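Side-chain contacts in cryptic loci regulator 2 (Schizosaccharomyces pombe 972h-, PDB 5IKJ), which promotes transcriptional silencing in fission yeast heterochromatin, acting upstream of histone deacetylases and supporting nucleosome positioning as part of the SHREC complex: residues Ser240-Arg243 with Leu244-Val248; Gly493-Tyr496 with Glu497-Phe500. One frame throughout, in Å; residues are numbered along the deposited sequence.

Interaction 1 of 2, residues Ser240-Arg243 with Leu244-Val248; sequences SSYR and LGEVV
Arg243 and Glu246 form the two ends of a type II beta turn that leads the chain from the loop after helix 214-237 into strand 247-252. Two hydrogen bonds join these residues in opposite senses. Glu246 N donates to Arg243 O (3.1 Å) and closes the turn, while Arg243 N donates to Glu246 OE2 at 2.9 Å with an N-H...O angle of 149°, reaching the oxygen from above the carboxylate plane. Gly245 sits at the third turn position with a positive phi (95°), where a side chain would press on the preceding carbonyl oxygen.

Van der Waals contact accompanies the bonds. With its CG beside the backbone N (chi1 -65°) and its chain extended beyond, Glu246 folds back over the turn until CD lies 3.5 Å from Arg243 CB. The two charged ends then separate: Glu246 OE1 accepts a hydrogen bond from Lys388 N, and Arg243 NH1 forms a salt bridge with Asp393, the first on strand 387-390 of the mixed sheet, the second just beyond it. Tyr242, whose side chain crosses that of Glu246 at about a right angle, meets the start of the strand, its ring carbon CD1 resting 3.7 Å from Val248 CG1.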
loop_
_atom_site.group_PDB
_atom_site.type_symbol
_atom_site.label_atom_id
_atom_site.label_comp_id
_atom_site.label_asym_id
_atom_site.label_seq_id
_atom_site.Cartn_x
_atom_site.Cartn_y
_atom_site.Cartn_z
ATOM N N SER A 240 -11.163 1.546 8.963
ATOM C CA SER A 240 -11.750 2.447 9.955
ATOM C C SER A 240 -10.647 2.836 10.930
ATOM O O SER A 240 -10.477 2.230 11.990
ATOM C CB SER A 240 -12.928 1.786 10.662
ATOM O OG SER A 240 -13.784 2.757 11.240
ATOM N N SER A 241 -9.889 3.866 10.568
ATOM C CA SER A 241 -8.653 4.180 11.271
ATOM C C SER A 241 -8.153 5.541 10.809
ATOM O O SER A 241 -8.638 6.105 9.825
ATOM C CB SER A 241 -7.594 3.104 11.017
ATOM O OG SER A 241 -7.340 2.972 9.628
ATOM N N TYR A 242 -7.173 6.061 11.540
ATOM C CA TYR A 242 -6.450 7.254 11.134
ATOM C C TYR A 242 -5.207 6.856 10.347
ATOM O O TYR A 242 -4.674 5.754 10.494
ATOM C CB TYR A 242 -6.077 8.098 12.353
ATOM C CG TYR A 242 -7.285 8.702 13.028
ATOM C CD1 TYR A 242 -7.780 9.936 12.628
ATOM C CD2 TYR A 242 -7.945 8.033 14.050
ATOM C CE1 TYR A 242 -8.891 10.489 13.234
ATOM C CE2 TYR A 242 -9.057 8.580 14.663
ATOM C CZ TYR A 242 -9.525 9.808 14.251
ATOM O OH TYR A 242 -10.632 10.353 14.856
ATOM N N ARG A 243 -4.751 7.772 9.495
ATOM C CA ARG A 243 -3.797 7.438 8.450
ATOM C C ARG A 243 -2.484 8.184 8.648
ATOM O O ARG A 243 -2.449 9.301 9.171
ATOM C CB ARG A 243 -4.390 7.738 7.068
ATOM C CG ARG A 243 -5.599 6.865 6.768
ATOM C CD ARG A 243 -6.346 7.276 5.515
ATOM N NE ARG A 243 -7.358 6.281 5.168
ATOM C CZ ARG A 243 -8.325 6.465 4.273
ATOM N NH1 ARG A 243 -8.433 7.617 3.624
ATOM N NH2 ARG A 243 -9.194 5.491 4.034
ATOM N N LEU A 244 -1.404 7.536 8.220
ATOM C CA LEU A 244 -0.062 8.065 8.413
ATOM C C LEU A 244 0.086 9.416 7.729
ATOM O O LEU A 244 -0.165 9.546 6.526
ATOM C CB LEU A 244 0.960 7.070 7.865
ATOM C CG LEU A 244 0.979 5.711 8.569
ATOM C CD1 LEU A 244 1.841 4.712 7.811
ATOM C CD2 LEU A 244 1.471 5.859 10.000
ATOM N N GLY A 245 0.491 10.422 8.500
ATOM C CA GLY A 245 0.677 11.759 7.985
ATOM C C GLY A 245 -0.505 12.686 8.158
ATOM O O GLY A 245 -0.396 13.870 7.813
ATOM N N GLU A 246 -1.627 12.198 8.680
ATOM C CA GLU A 246 -2.801 13.040 8.851
ATOM C C GLU A 246 -2.652 13.941 10.069
ATOM O O GLU A 246 -2.004 13.588 11.058
ATOM C CB GLU A 246 -4.063 12.192 9.002
ATOM C CG GLU A 246 -4.435 11.389 7.772
ATOM C CD GLU A 246 -5.854 10.859 7.835
ATOM O OE1 GLU A 246 -6.607 11.057 6.859
ATOM O OE2 GLU A 246 -6.219 10.250 8.863
ATOM N N VAL A 247 -3.266 15.116 9.984
ATOM C CA VAL A 247 -3.341 16.060 11.093
ATOM C C VAL A 247 -4.666 15.840 11.808
ATOM O O VAL A 247 -5.732 15.879 11.181
ATOM C CB VAL A 247 -3.207 17.508 10.592
ATOM C CG1 VAL A 247 -3.522 18.504 11.701
ATOM C CG2 VAL A 247 -1.804 17.747 10.047
ATOM N N VAL A 248 -4.604 15.605 13.118
ATOM C CA VAL A 248 -5.756 15.193 13.902
ATOM C C VAL A 248 -5.811 16.023 15.180
ATOM O O VAL A 248 -4.924 16.827 15.465
ATOM C CB VAL A 248 -5.721 13.686 14.235
ATOM C CG1 VAL A 248 -5.547 12.859 12.965
ATOM C CG2 VAL A 248 -4.606 13.375 15.232
#

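Interaction 2 of 2, residues Gly493-Tyr496 with Glu497-Phe500; sequences GRWY and EPWF
Phe500 N donates a 2.8 Å hydrogen bond to Glu497 O, closing a type I beta turn just beyond strand 491-494 of the domain assigned to the SH3 clan. The turn carries the Phe500 ring back alongside Tyr496 and brings Phe500 CB to 3.8 Å from Tyr496 CB. The ring planes are nearly parallel, 8° apart, but displaced so that little of one ring lies over the other, with centroids separated by 4.8 Å. The closest carbons are Tyr496 CD1 and Phe500 CD2, 3.3 Å apart. Phe500 CG stands anti to the backbone N (chi1 -166°), which directs the ring toward Tyr496.

The tyrosine is packed from the strand side as well: its CE1 lies 3.4 Å above the centre of the Arg494 guanidinium plane. Its hydroxyl hydrogen-bonds to the carboxylate of Glu387 on strand 387-390.

Trp495 makes a separate contact with the start of the turn. Glu497 CA forms an off-centre CH-pi contact with its six-membered ring, 4.2 Å from the centroid. The Glu497 chain bends at chi2 (73°), and its carboxylate makes a salt bridge with Arg462 of helix 461-469, a helix that also packs against Trp495. At the far corner of the indole, Trp495 CH2 approaches Pro498 CD to 4.3 Å.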
loop_
_atom_site.group_PDB
_atom_site.type_symbol
_atom_site.label_atom_id
_atom_site.label_comp_id
_atom_site.label_asym_id
_atom_site.label_seq_id
_atom_site.Cartn_x
_atom_site.Cartn_y
_atom_site.Cartn_z
ATOM N N GLY A 493 -13.632 15.843 1.497
ATOM C CA GLY A 493 -12.854 15.180 2.522
ATOM C C GLY A 493 -13.162 13.696 2.547
ATOM O O GLY A 493 -13.848 13.167 1.674
ATOM N N ARG A 494 -12.627 13.041 3.570
ATOM C CA ARG A 494 -12.872 11.620 3.756
ATOM C C ARG A 494 -14.306 11.365 4.203
ATOM O O ARG A 494 -14.926 12.184 4.886
ATOM C CB ARG A 494 -11.924 11.038 4.801
ATOM C CG ARG A 494 -10.469 10.941 4.380
ATOM C CD ARG A 494 -9.630 10.338 5.501
ATOM N NE ARG A 494 -10.204 9.085 5.987
ATOM C CZ ARG A 494 -9.708 8.367 6.988
ATOM N NH1 ARG A 494 -8.615 8.765 7.623
ATOM N NH2 ARG A 494 -10.309 7.244 7.352
ATOM N N TRP A 495 -14.826 10.209 3.807
ATOM C CA TRP A 495 -16.013 9.638 4.425
ATOM C C TRP A 495 -15.570 8.731 5.565
ATOM O O TRP A 495 -14.669 7.905 5.393
ATOM C CB TRP A 495 -16.833 8.851 3.402
ATOM C CG TRP A 495 -18.009 8.112 3.976
ATOM C CD1 TRP A 495 -19.295 8.561 4.071
ATOM C CD2 TRP A 495 -18.007 6.786 4.523
ATOM N NE1 TRP A 495 -20.091 7.598 4.645
ATOM C CE2 TRP A 495 -19.324 6.500 4.932
ATOM C CE3 TRP A 495 -17.018 5.817 4.710
ATOM C CZ2 TRP A 495 -19.678 5.285 5.515
ATOM C CZ3 TRP A 495 -17.371 4.610 5.289
ATOM C CH2 TRP A 495 -18.689 4.354 5.685
ATOM N N TYR A 496 -16.192 8.896 6.726
ATOM C CA TYR A 496 -15.864 8.101 7.898
ATOM C C TYR A 496 -17.020 7.172 8.243
ATOM O O TYR A 496 -18.191 7.500 8.031
ATOM C CB TYR A 496 -15.539 8.994 9.101
ATOM C CG TYR A 496 -14.313 9.859 8.920
ATOM C CD1 TYR A 496 -13.038 9.336 9.087
ATOM C CD2 TYR A 496 -14.431 11.202 8.593
ATOM C CE1 TYR A 496 -11.916 10.125 8.926
ATOM C CE2 TYR A 496 -13.316 11.998 8.431
ATOM C CZ TYR A 496 -12.061 11.454 8.599
ATOM O OH TYR A 496 -10.944 12.241 8.439
ATOM N N GLU A 497 -16.673 6.007 8.782
ATOM C CA GLU A 497 -17.681 5.044 9.187
ATOM C C GLU A 497 -18.639 5.710 10.177
ATOM O O GLU A 497 -18.250 6.628 10.905
ATOM C CB GLU A 497 -17.025 3.808 9.809
ATOM C CG GLU A 497 -16.221 2.954 8.824
ATOM C CD GLU A 497 -14.914 3.602 8.408
ATOM O OE1 GLU A 497 -14.540 4.632 9.008
ATOM O OE2 GLU A 497 -14.259 3.084 7.480
ATOM N N PRO A 498 -19.903 5.278 10.216
ATOM C CA PRO A 498 -20.903 6.038 10.986
ATOM C C PRO A 498 -20.598 6.124 12.472
ATOM O O PRO A 498 -21.008 7.096 13.119
ATOM C CB PRO A 498 -22.209 5.279 10.711
ATOM C CG PRO A 498 -21.785 3.905 10.324
ATOM C CD PRO A 498 -20.465 4.049 9.632
ATOM N N TRP A 499 -19.892 5.144 13.034
ATOM C CA TRP A 499 -19.507 5.196 14.440
ATOM C C TRP A 499 -18.240 6.007 14.674
ATOM O O TRP A 499 -17.906 6.286 15.831
ATOM C CB TRP A 499 -19.295 3.781 14.984
ATOM C CG TRP A 499 -18.167 3.047 14.312
ATOM C CD1 TRP A 499 -16.830 3.196 14.555
ATOM C CD2 TRP A 499 -18.278 2.053 13.288
ATOM N NE1 TRP A 499 -16.104 2.358 13.745
ATOM C CE2 TRP A 499 -16.970 1.643 12.958
ATOM C CE3 TRP A 499 -19.357 1.466 12.619
ATOM C CZ2 TRP A 499 -16.712 0.676 11.990
ATOM C CZ3 TRP A 499 -19.099 0.506 11.657
ATOM C CH2 TRP A 499 -17.788 0.121 11.351
ATOM N N PHE A 500 -17.539 6.395 13.607
ATOM C CA PHE A 500 -16.199 6.953 13.748
ATOM C C PHE A 500 -16.206 8.297 14.465
ATOM O O PHE A 500 -15.231 8.635 15.146
ATOM C CB PHE A 500 -15.557 7.093 12.368
ATOM C CG PHE A 500 -14.075 7.332 12.406
ATOM C CD1 PHE A 500 -13.193 6.274 12.546
ATOM C CD2 PHE A 500 -13.563 8.613 12.291
ATOM C CE1 PHE A 500 -11.829 6.491 12.577
ATOM C CE2 PHE A 500 -12.201 8.834 12.321
ATOM C CZ PHE A 500 -11.333 7.773 12.462
#

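Both contacts are local turns, interaction 1 at the entry to a strand of the antiparallel sheet and interaction 2 at the exit from a strand of the mixed sheet. Interaction 1 is the more enclosed, with Leu244 its partly exposed member; in interaction 2 Pro498 and Phe500 are partly exposed. The first is held by one backbone and one backbone-to-carboxylate hydrogen bond, the second mainly by aromatic packing. They meet between the two sheets. Arg494 NH1 makes a salt bridge with Glu246 OE2 (3.1 Å), giving that oxygen a second donor, and Arg494 NH2 reaches the Ser241 carbonyl. Tyr242 CZ packs on Phe500 CZ (3.3 Å), and Ser240 OG and Glu497 OE1 probably form a weak hydrogen bond.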